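PDB 5HFT: gamma-glutamyltranspeptidase from Klebsiella pneumoniae subsp. pneumoniae, which catalyses the conversion of oxamate to oxalate in the uric acid degradation pathway and belongs to the gamma-glutamyltransferase family. Local coordinates for residues S55-A65 and W134-R142. Numbering follows the deposited sequence.
Sequences SAIEAMVAAAA and WVEALRISR
I57, V61 and A64 of helix 56-70 pack against W134, A137, L138 and S141 of helix 130-144 in a buried, nearly antiparallel helix pair within the gamma-glutamyltranspeptidase family region of the chain. The segment axes run at 159° to each other and come within 9.2 Å. I57 is the knob, sitting in a hole formed by A137, L138, I140 and S141. Its CG2, anti to the backbone N, lies against A137, 3.7 Å from CB of that alanine and close to its carbonyl O, while CB of I57 lies 3.8 Å from CB of S141. One turn on, CG2 of V61 rests 3.9 Å from CB of W134 and also meets CG of L138. The indole of W134 extends along the helix to A64 and A65, which meet it obliquely: CB of A64 is 3.6 Å from ring atom CE2, and CH2 at the far end of the ring meets A65. At the opposite end of the interface the contact turns polar. S55, the N-cap of helix 56-70, shares a hydrogen bond with S141, OG to OG 2.9 Å, that ties the cap to the neighbouring helix. S55 and E58 form a capping box: N of S55 donates almost straight (176°) to the anti lone pair of E58 OE1, 3.1 Å away, while the return bond from E58 N to S55 OG is weak. The other carboxylate oxygen, OE2, accepts from L149 N, and two partners thus fix how the group is turned; nearer the backbone, CG of E58 lies 3.7 Å from CD2 of L138. Helix 40-51 packs on E58, A59 and A62 of helix 56-70, whereas the hairpin of strands 80-86 and 93-97 lies against both helices of the pair, W83 touching V61 and A137, and strand 93-97 reaching A137 and I140.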
loop_
_atom_site.group_PDB
_atom_site.type_symbol
_atom_site.label_atom_id
_atom_site.label_comp_id
_atom_site.label_asym_id
_atom_site.label_seq_id
_atom_site.Cartn_x
_atom_site.Cartn_y
_atom_site.Cartn_z
ATOM N N SER A 55 10.036 11.902 12.356
ATOM C CA SER A 55 9.329 12.492 11.230
ATOM C C SER A 55 8.186 11.584 10.780
ATOM O O SER A 55 8.103 10.413 11.152
ATOM C CB SER A 55 10.293 12.738 10.066
ATOM O OG SER A 55 10.567 11.547 9.345
ATOM N N ALA A 56 7.291 12.137 9.956
ATOM C CA ALA A 56 6.205 11.324 9.420
ATOM C C ALA A 56 6.718 10.111 8.650
ATOM O O ALA A 56 6.029 9.084 8.590
ATOM C CB ALA A 56 5.302 12.159 8.522
ATOM N N ILE A 57 7.889 10.212 8.012
ATOM C CA ILE A 57 8.377 9.084 7.219
ATOM C C ILE A 57 8.866 7.963 8.128
ATOM O O ILE A 57 8.440 6.808 8.003
ATOM C CB ILE A 57 9.471 9.545 6.241
ATOM C CG1 ILE A 57 8.844 10.287 5.065
ATOM C CG2 ILE A 57 10.231 8.348 5.717
ATOM C CD1 ILE A 57 9.775 11.236 4.378
ATOM N N GLU A 58 9.726 8.294 9.091
ATOM C CA GLU A 58 10.185 7.285 10.038
ATOM C C GLU A 58 8.995 6.676 10.776
ATOM O O GLU A 58 8.969 5.470 11.052
ATOM C CB GLU A 58 11.196 7.908 11.004
ATOM C CG GLU A 58 12.380 8.638 10.319
ATOM C CD GLU A 58 13.231 9.481 11.280
ATOM O OE1 GLU A 58 12.688 10.432 11.896
ATOM O OE2 GLU A 58 14.438 9.189 11.433
ATOM N N ALA A 59 7.987 7.492 11.085
ATOM C CA ALA A 59 6.771 6.953 11.680
ATOM C C ALA A 59 6.087 6.004 10.717
ATOM O O ALA A 59 5.518 4.992 11.139
ATOM C CB ALA A 59 5.823 8.083 12.097
ATOM N N MET A 60 6.121 6.317 9.415
ATOM C CA MET A 60 5.539 5.409 8.426
ATOM C C MET A 60 6.337 4.121 8.327
ATOM O O MET A 60 5.764 3.037 8.171
ATOM C CB MET A 60 5.482 6.051 7.047
ATOM C CG MET A 60 4.892 5.124 6.016
ATOM S SD MET A 60 3.150 4.887 6.378
ATOM C CE MET A 60 2.478 6.459 5.832
ATOM N N VAL A 61 7.659 4.211 8.441
ATOM C CA VAL A 61 8.470 3.011 8.313
ATOM C C VAL A 61 8.201 2.073 9.483
ATOM O O VAL A 61 7.958 0.876 9.289
ATOM C CB VAL A 61 9.962 3.371 8.199
ATOM C CG1 VAL A 61 10.802 2.169 8.546
ATOM C CG2 VAL A 61 10.284 3.813 6.796
ATOM N N ALA A 62 8.201 2.606 10.711
ATOM C CA ALA A 62 7.849 1.788 11.863
ATOM C C ALA A 62 6.510 1.096 11.655
ATOM O O ALA A 62 6.347 -0.087 11.993
ATOM C CB ALA A 62 7.814 2.646 13.126
ATOM N N ALA A 63 5.559 1.797 11.046
ATOM C CA ALA A 63 4.259 1.196 10.788
ATOM C C ALA A 63 4.355 0.094 9.739
ATOM O O ALA A 63 3.801 -0.995 9.924
ATOM C CB ALA A 63 3.264 2.267 10.360
ATOM N N ALA A 64 5.076 0.340 8.639
ATOM C CA ALA A 64 5.207 -0.685 7.602
ATOM C C ALA A 64 5.677 -2.024 8.181
ATOM O O ALA A 64 5.189 -3.087 7.788
ATOM C CB ALA A 64 6.169 -0.194 6.524
ATOM N N ALA A 65 6.564 -1.973 9.173
ATOM C CA ALA A 65 7.066 -3.149 9.870
ATOM C C ALA A 65 6.051 -3.683 10.881
ATOM O O ALA A 65 5.949 -4.898 11.068
ATOM C CB ALA A 65 8.388 -2.810 10.564
ATOM N N TRP A 134 11.597 1.460 2.277
ATOM C CA TRP A 134 11.954 2.014 3.577
ATOM C C TRP A 134 13.341 2.644 3.536
ATOM O O TRP A 134 13.533 3.752 4.041
ATOM C CB TRP A 134 11.903 0.942 4.668
ATOM C CG TRP A 134 10.662 0.092 4.711
ATOM C CD1 TRP A 134 9.506 0.243 3.985
ATOM C CD2 TRP A 134 10.499 -1.096 5.475
ATOM N NE1 TRP A 134 8.621 -0.768 4.283
ATOM C CE2 TRP A 134 9.212 -1.605 5.197
ATOM C CE3 TRP A 134 11.315 -1.781 6.376
ATOM C CZ2 TRP A 134 8.731 -2.764 5.796
ATOM C CZ3 TRP A 134 10.828 -2.920 6.976
ATOM C CH2 TRP A 134 9.556 -3.401 6.681
ATOM N N VAL A 135 14.314 1.973 2.908
ATOM C CA VAL A 135 15.679 2.500 2.923
ATOM C C VAL A 135 15.738 3.815 2.163
ATOM O O VAL A 135 16.416 4.754 2.595
ATOM C CB VAL A 135 16.705 1.472 2.382
ATOM C CG1 VAL A 135 16.468 1.122 0.944
ATOM C CG2 VAL A 135 18.117 2.015 2.506
ATOM N N GLU A 136 14.997 3.924 1.050
ATOM C CA GLU A 136 15.004 5.154 0.254
ATOM C C GLU A 136 14.269 6.295 0.963
ATOM O O GLU A 136 14.765 7.427 1.022
ATOM C CB GLU A 136 14.389 4.900 -1.123
ATOM C CG GLU A 136 14.050 6.201 -1.859
ATOM C CD GLU A 136 15.146 6.652 -2.798
ATOM O OE1 GLU A 136 16.013 5.809 -3.123
ATOM O OE2 GLU A 136 15.136 7.830 -3.225
ATOM N N ALA A 137 13.066 6.026 1.469
ATOM C CA ALA A 137 12.322 7.062 2.178
ATOM C C ALA A 137 13.119 7.600 3.362
ATOM O O ALA A 137 13.048 8.795 3.681
ATOM C CB ALA A 137 10.973 6.513 2.646
ATOM N N LEU A 138 13.866 6.729 4.039
ATOM C CA LEU A 138 14.617 7.180 5.203
ATOM C C LEU A 138 15.739 8.123 4.806
ATOM O O LEU A 138 15.975 9.130 5.483
ATOM C CB LEU A 138 15.174 5.989 5.975
ATOM C CG LEU A 138 14.174 5.202 6.811
ATOM C CD1 LEU A 138 14.835 3.925 7.334
ATOM C CD2 LEU A 138 13.593 6.063 7.938
ATOM N N ARG A 139 16.455 7.803 3.729
ATOM C CA ARG A 139 17.461 8.721 3.204
ATOM C C ARG A 139 16.814 10.035 2.791
ATOM O O ARG A 139 17.423 11.104 2.925
ATOM C CB ARG A 139 18.209 8.081 2.027
ATOM N N ILE A 140 15.584 9.973 2.270
ATOM C CA ILE A 140 14.820 11.193 2.018
ATOM C C ILE A 140 14.522 11.907 3.322
ATOM O O ILE A 140 14.678 13.126 3.430
ATOM C CB ILE A 140 13.513 10.868 1.275
ATOM C CG1 ILE A 140 13.774 10.353 -0.140
ATOM C CG2 ILE A 140 12.598 12.046 1.299
ATOM C CD1 ILE A 140 12.510 9.895 -0.835
ATOM N N SER A 141 14.125 11.159 4.346
ATOM C CA SER A 141 13.768 11.808 5.588
ATOM C C SER A 141 14.984 12.323 6.330
ATOM O O SER A 141 14.833 13.174 7.211
ATOM C CB SER A 141 12.969 10.884 6.483
ATOM O OG SER A 141 13.027 11.353 7.821
ATOM N N ARG A 142 16.185 11.829 6.022
ATOM C CA ARG A 142 17.358 12.499 6.574
ATOM C C ARG A 142 17.728 13.747 5.770
ATOM O O ARG A 142 18.308 14.680 6.330
ATOM C CB ARG A 142 18.535 11.524 6.649
#